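Local atomic coordinates of iron-chelator utilization protein (Thermobifida fusca TM51, PDB entry 4YHB), a protein that binds FAD and probably reduces ferric siderophores to release their iron. Residues G227-L232 and Y255-V260; L206-L211 and K233-L238; R157-L162 and Q181-P186. All blocks are in the same frame, centred on the assembly; numbering follows the deposited sequence.

Contact 1: residues G227-L232 and Y255-V260; sequences GEADAL and YWRRGV. With FAD (flavin-adenine dinucleotide), chain C.
The indole of Trp256 is sandwiched: Glu228 CG lies over one face, 3.6 Å from the centroid of the six-membered ring in a CH-pi contact, the FAD adenine covers the opposite face around C5A, and FAD O2B lies in plane at the edge of the indole. Trp256 NE1 is hydrogen-bonded to Asp148 OD2. The Tyr255 ring carries the isoalloxazine on one face, FAD C7 standing 3.5 Å above its plane. The backbones meet where strand 250-256 ends beside the start of helix 229-241, in the beta-alpha-beta unit at one edge of the parallel sheet of this NAD-ferredoxin-like domain. Tyr255 N donates to Gly227 O, and Ala229 N binds Trp256 O at 2.8 Å. Glu228 is the helix N-cap: its OE1 accepts from Ala231 N at 3.0 Å and, weakly, from Asp230 N. The Glu228 side chain bends at chi2 (-86°), and OE2 takes Arg258 N on its anti lone pair at 2.9 Å. Both carboxylate oxygens are thus held, the carboxylate nearly perpendicular to the indole. Arg257, extended from CG to NE, presents NE in a salt bridge to Asp230, OD2 lying 3.1 Å away in the guanidinium plane. Arg257 O accepts from FAD O2B at 2.7 Å.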
loop_
_atom_site.group_PDB
_atom_site.type_symbol
_atom_site.label_atom_id
_atom_site.label_comp_id
_atom_site.label_asym_id
_atom_site.label_seq_id
_atom_site.Cartn_x
_atom_site.Cartn_y
_atom_site.Cartn_z
ATOM N N GLY A 227 2.848 -4.188 -6.460
ATOM C CA GLY A 227 1.990 -5.344 -6.616
ATOM C C GLY A 227 2.763 -6.626 -6.416
ATOM O O GLY A 227 3.730 -6.655 -5.648
ATOM N N GLU A 228 2.351 -7.681 -7.110
ATOM C CA GLU A 228 2.899 -9.015 -6.880
ATOM C C GLU A 228 4.325 -9.082 -7.424
ATOM O O GLU A 228 4.585 -8.671 -8.561
ATOM C CB GLU A 228 2.003 -10.075 -7.515
ATOM C CG GLU A 228 2.142 -11.480 -6.917
ATOM C CD GLU A 228 3.277 -12.285 -7.541
ATOM O OE1 GLU A 228 3.801 -11.871 -8.602
ATOM O OE2 GLU A 228 3.631 -13.334 -6.964
ATOM N N ALA A 229 5.239 -9.604 -6.605
ATOM C CA ALA A 229 6.677 -9.492 -6.865
ATOM C C ALA A 229 7.099 -10.040 -8.233
ATOM O O ALA A 229 7.851 -9.390 -8.965
ATOM C CB ALA A 229 7.452 -10.194 -5.770
ATOM N N ASP A 230 6.610 -11.222 -8.575
ATOM C CA ASP A 230 7.003 -11.872 -9.824
ATOM C C ASP A 230 6.424 -11.160 -11.045
ATOM O O ASP A 230 7.068 -11.101 -12.095
ATOM C CB ASP A 230 6.587 -13.346 -9.822
ATOM C CG ASP A 230 7.352 -14.170 -8.796
ATOM O OD1 ASP A 230 8.471 -13.763 -8.403
ATOM O OD2 ASP A 230 6.834 -15.230 -8.379
ATOM N N ALA A 231 5.214 -10.624 -10.907
ATOM C CA ALA A 231 4.600 -9.830 -11.962
ATOM C C ALA A 231 5.405 -8.573 -12.240
ATOM O O ALA A 231 5.432 -8.083 -13.366
ATOM C CB ALA A 231 3.152 -9.464 -11.590
ATOM N N LEU A 232 6.078 -8.060 -11.216
ATOM C CA LEU A 232 6.806 -6.802 -11.339
ATOM C C LEU A 232 8.202 -6.962 -11.935
ATOM O O LEU A 232 8.802 -5.980 -12.364
ATOM C CB LEU A 232 6.927 -6.119 -9.967
ATOM C CG LEU A 232 5.681 -5.401 -9.438
ATOM C CD1 LEU A 232 5.946 -4.799 -8.071
ATOM C CD2 LEU A 232 5.241 -4.320 -10.382
ATOM N N TYR A 255 4.919 -5.953 -3.246
ATOM C CA TYR A 255 4.178 -5.869 -1.982
ATOM C C TYR A 255 3.806 -7.237 -1.401
ATOM O O TYR A 255 3.570 -7.392 -0.204
ATOM C CB TYR A 255 2.910 -5.027 -2.183
ATOM C CG TYR A 255 3.146 -3.536 -2.041
ATOM C CD1 TYR A 255 4.435 -3.008 -2.058
ATOM C CD2 TYR A 255 2.087 -2.661 -1.846
ATOM C CE1 TYR A 255 4.658 -1.644 -1.910
ATOM C CE2 TYR A 255 2.303 -1.286 -1.700
ATOM C CZ TYR A 255 3.585 -0.791 -1.739
ATOM O OH TYR A 255 3.801 0.559 -1.590
ATOM N N TRP A 256 3.763 -8.231 -2.270
ATOM C CA TRP A 256 3.445 -9.579 -1.874
ATOM C C TRP A 256 3.899 -10.521 -2.980
ATOM O O TRP A 256 4.292 -10.077 -4.057
ATOM C CB TRP A 256 1.944 -9.737 -1.623
ATOM C CG TRP A 256 1.096 -9.729 -2.884
ATOM C CD1 TRP A 256 0.805 -8.656 -3.675
ATOM C CD2 TRP A 256 0.421 -10.850 -3.461
ATOM N NE1 TRP A 256 -0.015 -9.041 -4.724
ATOM C CE2 TRP A 256 -0.266 -10.384 -4.607
ATOM C CE3 TRP A 256 0.324 -12.202 -3.118
ATOM C CZ2 TRP A 256 -1.034 -11.224 -5.406
ATOM C CZ3 TRP A 256 -0.448 -13.037 -3.914
ATOM C CH2 TRP A 256 -1.108 -12.545 -5.048
ATOM N N ARG A 257 3.853 -11.814 -2.698
ATOM C CA ARG A 257 4.265 -12.825 -3.669
ATOM C C ARG A 257 3.477 -14.101 -3.422
ATOM O O ARG A 257 3.383 -14.552 -2.277
ATOM C CB ARG A 257 5.779 -13.084 -3.560
ATOM C CG ARG A 257 6.313 -14.033 -4.634
ATOM C CD ARG A 257 7.834 -14.094 -4.622
ATOM N NE ARG A 257 8.325 -14.944 -5.702
ATOM C CZ ARG A 257 9.360 -15.767 -5.588
ATOM N NH1 ARG A 257 10.009 -15.852 -4.432
ATOM N NH2 ARG A 257 9.742 -16.502 -6.624
ATOM N N ARG A 258 2.907 -14.682 -4.483
ATOM C CA ARG A 258 2.165 -15.935 -4.366
ATOM C C ARG A 258 3.022 -17.019 -3.739
ATOM O O ARG A 258 4.182 -17.192 -4.117
ATOM C CB ARG A 258 1.676 -16.425 -5.742
ATOM C CG ARG A 258 0.642 -15.544 -6.396
ATOM C CD ARG A 258 0.261 -16.079 -7.782
ATOM N NE ARG A 258 -0.072 -17.497 -7.743
ATOM C CZ ARG A 258 0.684 -18.452 -8.281
ATOM N NH1 ARG A 258 1.809 -18.131 -8.910
ATOM N NH2 ARG A 258 0.311 -19.725 -8.198
ATOM N N GLY A 259 2.440 -17.740 -2.783
ATOM C CA GLY A 259 3.120 -18.829 -2.104
ATOM C C GLY A 259 4.052 -18.369 -0.997
ATOM O O GLY A 259 4.703 -19.194 -0.347
ATOM N N VAL A 260 4.122 -17.058 -0.772
ATOM C CA VAL A 260 4.985 -16.517 0.279
ATOM C C VAL A 260 4.151 -15.787 1.324
ATOM O O VAL A 260 3.317 -14.949 0.992
ATOM C CB VAL A 260 6.041 -15.554 -0.293
ATOM C CG1 VAL A 260 6.934 -14.970 0.825
ATOM C CG2 VAL A 260 6.883 -16.255 -1.357
HETATM P PA FAD C . 0.012 -13.800 4.305
HETATM O O1A FAD C . 0.106 -14.671 5.565
HETATM O O2A FAD C . 1.231 -12.808 4.191
HETATM O O5B FAD C . 0.142 -14.769 3.025
HETATM C C5B FAD C . -0.537 -15.971 2.984
HETATM C C4B FAD C . -0.794 -16.362 1.515
HETATM O O4B FAD C . -1.712 -15.503 0.895
HETATM C C3B FAD C . 0.424 -16.340 0.693
HETATM O O3B FAD C . 0.333 -17.427 -0.169
HETATM C C2B FAD C . 0.342 -15.116 -0.031
HETATM O O2B FAD C . 0.931 -15.162 -1.325
HETATM C C1B FAD C . -1.104 -14.910 -0.204
HETATM N N9A FAD C . -1.533 -13.519 -0.265
HETATM C C8A FAD C . -1.062 -12.490 0.473
HETATM N N7A FAD C . -1.728 -11.378 0.133
HETATM C C5A FAD C . -2.654 -11.712 -0.795
HETATM C C6A FAD C . -3.620 -10.999 -1.507
HETATM N N6A FAD C . -3.783 -9.607 -1.277
HETATM N N1A FAD C . -4.397 -11.641 -2.395
HETATM C C2A FAD C . -4.254 -12.966 -2.612
HETATM N N3A FAD C . -3.339 -13.678 -1.947
HETATM C C4A FAD C . -2.527 -13.070 -1.054
HETATM N N1 FAD C . -2.093 -4.980 1.313
HETATM C C2 FAD C . -3.304 -4.435 1.434
HETATM O O2 FAD C . -4.300 -5.138 1.341
HETATM N N3 FAD C . -3.390 -3.090 1.668
HETATM C C4 FAD C . -2.292 -2.311 1.777
HETATM O O4 FAD C . -2.435 -1.116 1.995
HETATM C C4X FAD C . -1.013 -2.854 1.645
HETATM N N5 FAD C . 0.146 -2.106 1.740
HETATM C C5X FAD C . 1.353 -2.708 1.620
HETATM C C6 FAD C . 2.528 -1.956 1.725
HETATM C C7 FAD C . 3.647 -2.498 1.617
HETATM C C7M FAD C . 4.866 -1.565 1.749
HETATM C C8 FAD C . 3.880 -3.703 1.425
HETATM C C8M FAD C . 5.250 -4.304 1.287
HETATM C C9 FAD C . 2.837 -4.581 1.300
HETATM C C9A FAD C . 1.367 -4.174 1.387
HETATM N N10 FAD C . 0.243 -4.865 1.287
HETATM C C10 FAD C . -0.953 -4.248 1.407
HETATM C "C1'" FAD C . 0.302 -6.321 1.031
HETATM C "C2'" FAD C . 0.196 -7.138 2.281
HETATM O "O2'" FAD C . 1.245 -6.841 3.115
HETATM C "C3'" FAD C . 0.199 -8.653 1.872
HETATM O "O3'" FAD C . -0.851 -8.838 0.975
HETATM C "C4'" FAD C . 0.193 -9.630 3.017
HETATM O "O4'" FAD C . 0.671 -10.838 2.599
HETATM C "C5'" FAD C . -1.207 -9.879 3.602
HETATM O "O5'" FAD C . -1.175 -10.498 4.865
HETATM P P FAD C . -1.922 -11.886 4.984
HETATM O O1P FAD C . -1.633 -12.285 6.449
HETATM O O2P FAD C . -3.340 -11.612 4.413
HETATM O O3P FAD C . -1.481 -13.221 4.263
#

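Contact 2: residues L206-L211 and K233-L238; sequences LLLRAL and KPIRRL
Helices 206-211 and 233-238 run side by side in nearly the same direction, their axes 9.6 Å apart at closest approach and 23° from parallel, with Leu208 and Ile235 the nearest pair of residues by CA. They are neighbouring helices of the alpha/beta domain that contains the five-stranded parallel sheet, and Leu207 also touches Glu173 of strand 167-174. No hydrogen bond joins the two segments; the contact is made of aliphatic groups. The helix of 233-238 is kinked where the N atoms of Pro234 and Ile235 have no bond to the preceding turn, and the CB of Pro234 points toward the other helix. Leu208 meets the proline ring with both methyls, the closer being CD2, 3.7 Å from Pro234 CB. Its CG stands anti to the backbone N (chi1 174°), and the methyls beyond it reach across toward the proline. Ile235 enters between Leu208 and Leu211 with its two branches divided. Its CG1 branch ends in CD1, which sits 3.9 Å from Leu207 CB and close to the backbone N of Leu208, whereas CG2 is directed to Leu211. One turn further on, Leu238 extends the apolar face. Its CD2 meets Leu208 CD1 at 4.2 Å, a looser contact than the one Leu208 makes with the proline. Leu211 and Leu238 reach toward each other tip to tip, Leu211 CD2 lying 3.9 Å from Leu238 CD2. The same Leu211 CD2 makes the closest approach between the segments, 3.6 Å from Ile235 CG2.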
loop_
_atom_site.group_PDB
_atom_site.type_symbol
_atom_site.label_atom_id
_atom_site.label_comp_id
_atom_site.label_asym_id
_atom_site.label_seq_id
_atom_site.Cartn_x
_atom_site.Cartn_y
_atom_site.Cartn_z
ATOM N N LEU A 206 -1.324 -8.576 -16.757
ATOM C CA LEU A 206 -2.121 -7.424 -17.200
ATOM C C LEU A 206 -1.389 -6.092 -17.064
ATOM O O LEU A 206 -1.494 -5.237 -17.939
ATOM C CB LEU A 206 -3.444 -7.352 -16.418
ATOM C CG LEU A 206 -4.557 -8.325 -16.809
ATOM C CD1 LEU A 206 -5.630 -8.373 -15.716
ATOM C CD2 LEU A 206 -5.168 -7.924 -18.142
ATOM N N LEU A 207 -0.642 -5.911 -15.976
ATOM C CA LEU A 207 0.081 -4.656 -15.778
ATOM C C LEU A 207 1.215 -4.484 -16.790
ATOM O O LEU A 207 1.388 -3.407 -17.367
ATOM C CB LEU A 207 0.645 -4.568 -14.353
ATOM C CG LEU A 207 -0.418 -4.424 -13.264
ATOM C CD1 LEU A 207 0.224 -4.366 -11.879
ATOM C CD2 LEU A 207 -1.249 -3.195 -13.507
ATOM N N LEU A 208 1.995 -5.544 -16.981
ATOM C CA LEU A 208 3.083 -5.533 -17.953
ATOM C C LEU A 208 2.550 -5.241 -19.355
ATOM O O LEU A 208 3.099 -4.415 -20.085
ATOM C CB LEU A 208 3.820 -6.872 -17.946
ATOM C CG LEU A 208 4.903 -7.062 -19.012
ATOM C CD1 LEU A 208 6.067 -6.104 -18.778
ATOM C CD2 LEU A 208 5.374 -8.503 -19.022
ATOM N N ARG A 209 1.464 -5.915 -19.715
ATOM C CA ARG A 209 0.862 -5.750 -21.036
ATOM C C ARG A 209 0.396 -4.318 -21.258
ATOM O O ARG A 209 0.588 -3.771 -22.337
ATOM C CB ARG A 209 -0.309 -6.713 -21.221
ATOM C CG ARG A 209 0.115 -8.162 -21.404
ATOM C CD ARG A 209 -1.103 -9.058 -21.632
ATOM N NE ARG A 209 -0.738 -10.471 -21.632
ATOM C CZ ARG A 209 -0.323 -11.138 -22.704
ATOM N NH1 ARG A 209 -0.226 -10.523 -23.876
ATOM N NH2 ARG A 209 -0.009 -12.423 -22.604
ATOM N N ALA A 210 -0.199 -3.700 -20.238
ATOM C CA ALA A 210 -0.640 -2.309 -20.357
ATOM C C ALA A 210 0.546 -1.350 -20.497
ATOM O O ALA A 210 0.504 -0.407 -21.291
ATOM C CB ALA A 210 -1.494 -1.917 -19.158
ATOM N N LEU A 211 1.593 -1.590 -19.714
ATOM C CA LEU A 211 2.817 -0.790 -19.767
ATOM C C LEU A 211 3.487 -0.852 -21.148
ATOM O O LEU A 211 3.939 0.169 -21.678
ATOM C CB LEU A 211 3.803 -1.263 -18.702
ATOM C CG LEU A 211 5.104 -0.468 -18.584
ATOM C CD1 LEU A 211 4.827 0.966 -18.170
ATOM C CD2 LEU A 211 6.035 -1.142 -17.590
ATOM N N LYS A 233 8.725 -8.184 -11.942
ATOM C CA LYS A 233 10.085 -8.424 -12.443
ATOM C C LYS A 233 10.258 -8.033 -13.918
ATOM O O LYS A 233 11.225 -7.356 -14.258
ATOM C CB LYS A 233 10.494 -9.885 -12.244
ATOM C CG LYS A 233 10.918 -10.226 -10.828
ATOM C CD LYS A 233 11.265 -11.702 -10.706
ATOM C CE LYS A 233 11.316 -12.150 -9.248
ATOM N NZ LYS A 233 11.531 -13.627 -9.125
ATOM N N PRO A 234 9.320 -8.438 -14.799
ATOM C CA PRO A 234 9.471 -7.982 -16.181
ATOM C C PRO A 234 9.231 -6.488 -16.350
ATOM O O PRO A 234 9.746 -5.935 -17.314
ATOM C CB PRO A 234 8.401 -8.772 -16.922
ATOM C CG PRO A 234 7.405 -9.118 -15.894
ATOM C CD PRO A 234 8.222 -9.414 -14.687
ATOM N N ILE A 235 8.457 -5.860 -15.461
ATOM C CA ILE A 235 8.218 -4.422 -15.516
ATOM C C ILE A 235 9.494 -3.667 -15.175
ATOM O O ILE A 235 9.848 -2.692 -15.839
ATOM C CB ILE A 235 7.062 -4.000 -14.542
ATOM C CG1 ILE A 235 5.724 -4.531 -15.056
ATOM C CG2 ILE A 235 6.985 -2.476 -14.391
ATOM C CD1 ILE A 235 4.554 -4.344 -14.105
ATOM N N ARG A 236 10.183 -4.126 -14.132
ATOM C CA ARG A 236 11.473 -3.563 -13.732
ATOM C C ARG A 236 12.467 -3.631 -14.901
ATOM O O ARG A 236 13.090 -2.634 -15.266
ATOM C CB ARG A 236 12.004 -4.316 -12.506
ATOM C CG ARG A 236 13.400 -3.943 -12.044
ATOM C CD ARG A 236 13.818 -4.774 -10.812
ATOM N NE ARG A 236 13.034 -4.457 -9.612
ATOM C CZ ARG A 236 12.065 -5.222 -9.102
ATOM N NH1 ARG A 236 11.732 -6.370 -9.676
ATOM N NH2 ARG A 236 11.421 -4.834 -8.008
ATOM N N ARG A 237 12.564 -4.814 -15.502
ATOM C CA ARG A 237 13.477 -5.069 -16.612
ATOM C C ARG A 237 13.189 -4.155 -17.805
ATOM O O ARG A 237 14.105 -3.591 -18.409
ATOM C CB ARG A 237 13.400 -6.537 -17.041
ATOM C CG ARG A 237 14.086 -7.485 -16.086
ATOM C CD ARG A 237 13.979 -8.945 -16.576
ATOM N NE ARG A 237 12.686 -9.567 -16.299
ATOM C CZ ARG A 237 12.012 -10.310 -17.164
ATOM N NH1 ARG A 237 12.461 -10.462 -18.403
ATOM N NH2 ARG A 237 10.858 -10.846 -16.793
ATOM N N LEU A 238 11.912 -3.977 -18.113
ATOM C CA LEU A 238 11.505 -3.160 -19.245
ATOM C C LEU A 238 11.923 -1.706 -19.041
ATOM O O LEU A 238 12.393 -1.046 -19.969
ATOM C CB LEU A 238 9.996 -3.269 -19.441
ATOM C CG LEU A 238 9.411 -2.707 -20.728
ATOM C CD1 LEU A 238 9.933 -3.491 -21.930
ATOM C CD2 LEU A 238 7.901 -2.764 -20.657
#

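Contact 3: residues R157-L162 and Q181-P186; sequences RRIEEL and QELDAP
Glu160 OE2 is gripped by two donors, the backbone N of Asp184 and a water. Asp184 N donates to OE2 at 3.0 Å along an almost straight bond (177° at the hydrogen), arriving on the anti side of the carboxylate and 19° out of its plane. The water donates to OE2 at 2.6 Å and also to Glu182 O at 2.9 Å, thereby bridging the helix side chain to the loop backbone two residues before Asp184. The first torsion of Glu160 (chi1 -69°) sets CG anti to the carbonyl carbon, and from there the extended chain reaches across to the loop. The other oxygen, OE1, forms salt bridges with Arg92 and Arg93, both on strand 86-95 of the barrel. These positive charges would be expected to help keep the glutamate ionised. On the backbone, Glu160 CA makes a CA-H...O contact of 3.3 Å with Asp184 O. Asp184 is the centre of an inverse gamma turn.

Apolar groups flank the polar grip. Ile159 CG2 presses on Ala185 CB at 3.5 Å, tighter than usual for two carbons, while the other branch of the isoleucine brings CD1 to Leu183 CD1, the two side chains crossing at about a right angle. Leu162 CB packs 3.8 Å from Pro186 CG. Ile159 and Leu183 both touch Phe172, and Leu162 and Pro186 both touch Val168, so the sheet strand 167-174 lies against both segments. Helix 152-161 follows strand 142-147 and leads into strand 167-174; the contact packs the loop between strands 167-174 and 190-195 against the helix of a beta-alpha-beta unit in the Rossmann-like parallel sheet.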
loop_
_atom_site.group_PDB
_atom_site.type_symbol
_atom_site.label_atom_id
_atom_site.label_comp_id
_atom_site.label_asym_id
_atom_site.label_seq_id
_atom_site.Cartn_x
_atom_site.Cartn_y
_atom_site.Cartn_z
ATOM N N ARG A 157 -3.714 7.169 -3.029
ATOM C CA ARG A 157 -3.305 8.276 -2.169
ATOM C C ARG A 157 -2.440 9.257 -2.949
ATOM O O ARG A 157 -2.604 10.464 -2.828
ATOM C CB ARG A 157 -2.541 7.786 -0.934
ATOM C CG ARG A 157 -1.996 8.947 -0.109
ATOM C CD ARG A 157 -1.421 8.513 1.222
ATOM N NE ARG A 157 -0.755 9.637 1.893
ATOM C CZ ARG A 157 -0.106 9.542 3.048
ATOM N NH1 ARG A 157 -0.047 8.370 3.668
ATOM N NH2 ARG A 157 0.483 10.616 3.586
ATOM N N ARG A 158 -1.522 8.724 -3.748
ATOM C CA ARG A 158 -0.673 9.534 -4.618
ATOM C C ARG A 158 -1.508 10.382 -5.580
ATOM O O ARG A 158 -1.350 11.603 -5.652
ATOM C CB ARG A 158 0.282 8.635 -5.399
ATOM C CG ARG A 158 1.139 9.347 -6.440
ATOM C CD ARG A 158 1.936 10.433 -5.779
ATOM N NE ARG A 158 3.318 10.489 -6.246
ATOM C CZ ARG A 158 4.138 11.486 -5.932
ATOM N NH1 ARG A 158 3.689 12.474 -5.168
ATOM N NH2 ARG A 158 5.393 11.492 -6.368
ATOM N N ILE A 159 -2.410 9.726 -6.301
ATOM C CA ILE A 159 -3.270 10.416 -7.251
ATOM C C ILE A 159 -4.069 11.540 -6.590
ATOM O O ILE A 159 -4.164 12.640 -7.132
ATOM C CB ILE A 159 -4.234 9.431 -7.927
ATOM C CG1 ILE A 159 -3.457 8.542 -8.883
ATOM C CG2 ILE A 159 -5.298 10.168 -8.695
ATOM C CD1 ILE A 159 -4.279 7.433 -9.518
ATOM N N GLU A 160 -4.622 11.284 -5.408
ATOM C CA GLU A 160 -5.492 12.269 -4.789
ATOM C C GLU A 160 -4.703 13.441 -4.185
ATOM O O GLU A 160 -5.276 14.482 -3.895
ATOM C CB GLU A 160 -6.393 11.593 -3.750
ATOM C CG GLU A 160 -7.417 10.670 -4.435
ATOM C CD GLU A 160 -8.484 10.101 -3.509
ATOM O OE1 GLU A 160 -8.234 9.997 -2.275
ATOM O OE2 GLU A 160 -9.573 9.740 -4.031
ATOM N N GLU A 161 -3.391 13.287 -4.042
ATOM C CA GLU A 161 -2.549 14.342 -3.470
ATOM C C GLU A 161 -1.808 15.159 -4.541
ATOM O O GLU A 161 -1.197 16.189 -4.244
ATOM C CB GLU A 161 -1.550 13.730 -2.476
ATOM C CG GLU A 161 -2.229 13.193 -1.220
ATOM C CD GLU A 161 -1.275 12.523 -0.228
ATOM O OE1 GLU A 161 -0.061 12.394 -0.532
ATOM O OE2 GLU A 161 -1.758 12.119 0.858
ATOM N N LEU A 162 -1.871 14.706 -5.787
ATOM C CA LEU A 162 -1.223 15.410 -6.890
ATOM C C LEU A 162 -1.861 16.778 -7.145
ATOM O O LEU A 162 -3.078 16.931 -7.019
ATOM C CB LEU A 162 -1.280 14.568 -8.170
ATOM C CG LEU A 162 -0.363 13.346 -8.226
ATOM C CD1 LEU A 162 -0.603 12.548 -9.488
ATOM C CD2 LEU A 162 1.102 13.762 -8.128
ATOM N N GLN A 181 -12.849 1.977 -8.179
ATOM C CA GLN A 181 -13.109 3.043 -7.223
ATOM C C GLN A 181 -13.234 4.384 -7.932
ATOM O O GLN A 181 -12.684 4.575 -9.009
ATOM C CB GLN A 181 -11.989 3.107 -6.168
ATOM C CG GLN A 181 -11.768 1.796 -5.428
ATOM C CD GLN A 181 -10.700 1.913 -4.341
ATOM O OE1 GLN A 181 -10.297 3.012 -3.971
ATOM N NE2 GLN A 181 -10.247 0.779 -3.830
ATOM N N GLU A 182 -13.966 5.309 -7.327
ATOM C CA GLU A 182 -14.028 6.675 -7.813
ATOM C C GLU A 182 -12.950 7.485 -7.113
ATOM O O GLU A 182 -13.005 7.672 -5.904
ATOM C CB GLU A 182 -15.411 7.279 -7.564
ATOM C CG GLU A 182 -16.536 6.441 -8.142
ATOM C CD GLU A 182 -17.902 7.076 -7.962
ATOM O OE1 GLU A 182 -18.089 7.838 -6.986
ATOM O OE2 GLU A 182 -18.791 6.806 -8.801
ATOM N N LEU A 183 -11.970 7.944 -7.881
ATOM C CA LEU A 183 -10.812 8.637 -7.331
ATOM C C LEU A 183 -10.833 10.134 -7.631
ATOM O O LEU A 183 -11.260 10.551 -8.709
ATOM C CB LEU A 183 -9.530 8.013 -7.884
ATOM C CG LEU A 183 -9.298 6.532 -7.565
ATOM C CD1 LEU A 183 -8.011 6.054 -8.212
ATOM C CD2 LEU A 183 -9.247 6.314 -6.049
ATOM N N ASP A 184 -10.359 10.934 -6.681
ATOM C CA ASP A 184 -10.253 12.378 -6.876
ATOM C C ASP A 184 -8.931 12.716 -7.559
ATOM O O ASP A 184 -7.945 13.044 -6.904
ATOM C CB ASP A 184 -10.363 13.121 -5.543
ATOM C CG ASP A 184 -10.747 14.583 -5.716
ATOM O OD1 ASP A 184 -10.712 15.088 -6.863
ATOM O OD2 ASP A 184 -11.077 15.232 -4.701
ATOM N N ALA A 185 -8.927 12.635 -8.881
ATOM C CA ALA A 185 -7.708 12.757 -9.664
ATOM C C ALA A 185 -7.613 14.136 -10.316
ATOM O O ALA A 185 -8.636 14.809 -10.491
ATOM C CB ALA A 185 -7.667 11.664 -10.718
ATOM N N PRO A 186 -6.388 14.562 -10.676
ATOM C CA PRO A 186 -6.248 15.815 -11.421
ATOM C C PRO A 186 -7.037 15.784 -12.722
ATOM O O PRO A 186 -7.363 14.705 -13.234
ATOM C CB PRO A 186 -4.746 15.896 -11.701
ATOM C CG PRO A 186 -4.114 15.080 -10.615
ATOM C CD PRO A 186 -5.078 13.955 -10.371
HETATM O O HOH W 1 -11.398 7.909 -3.515
#

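How the contacts relate
Contacts 1 and 2 share helix 229-241: its first turn takes part in contact 1 and the following turns in contact 2. Their centres are 13 Å apart and they touch, with the like charges of Arg257 NH2 and Lys233 NZ 4.2 Å from each other. Contact 1 lies directly on FAD, and its Tyr255 side chain is about 8 Å from the bound zinc ion. By contrast, the side chain of Leu207 in contact 2 is about 12 Å from the flavin cofactor and that of Leu183 in contact 3 about 13 Å. Contact 3 stands apart, its nearest atoms about 10 Å from contact 1 and about 12 Å from contact 2, and its centre 24 Å and 23 Å from theirs.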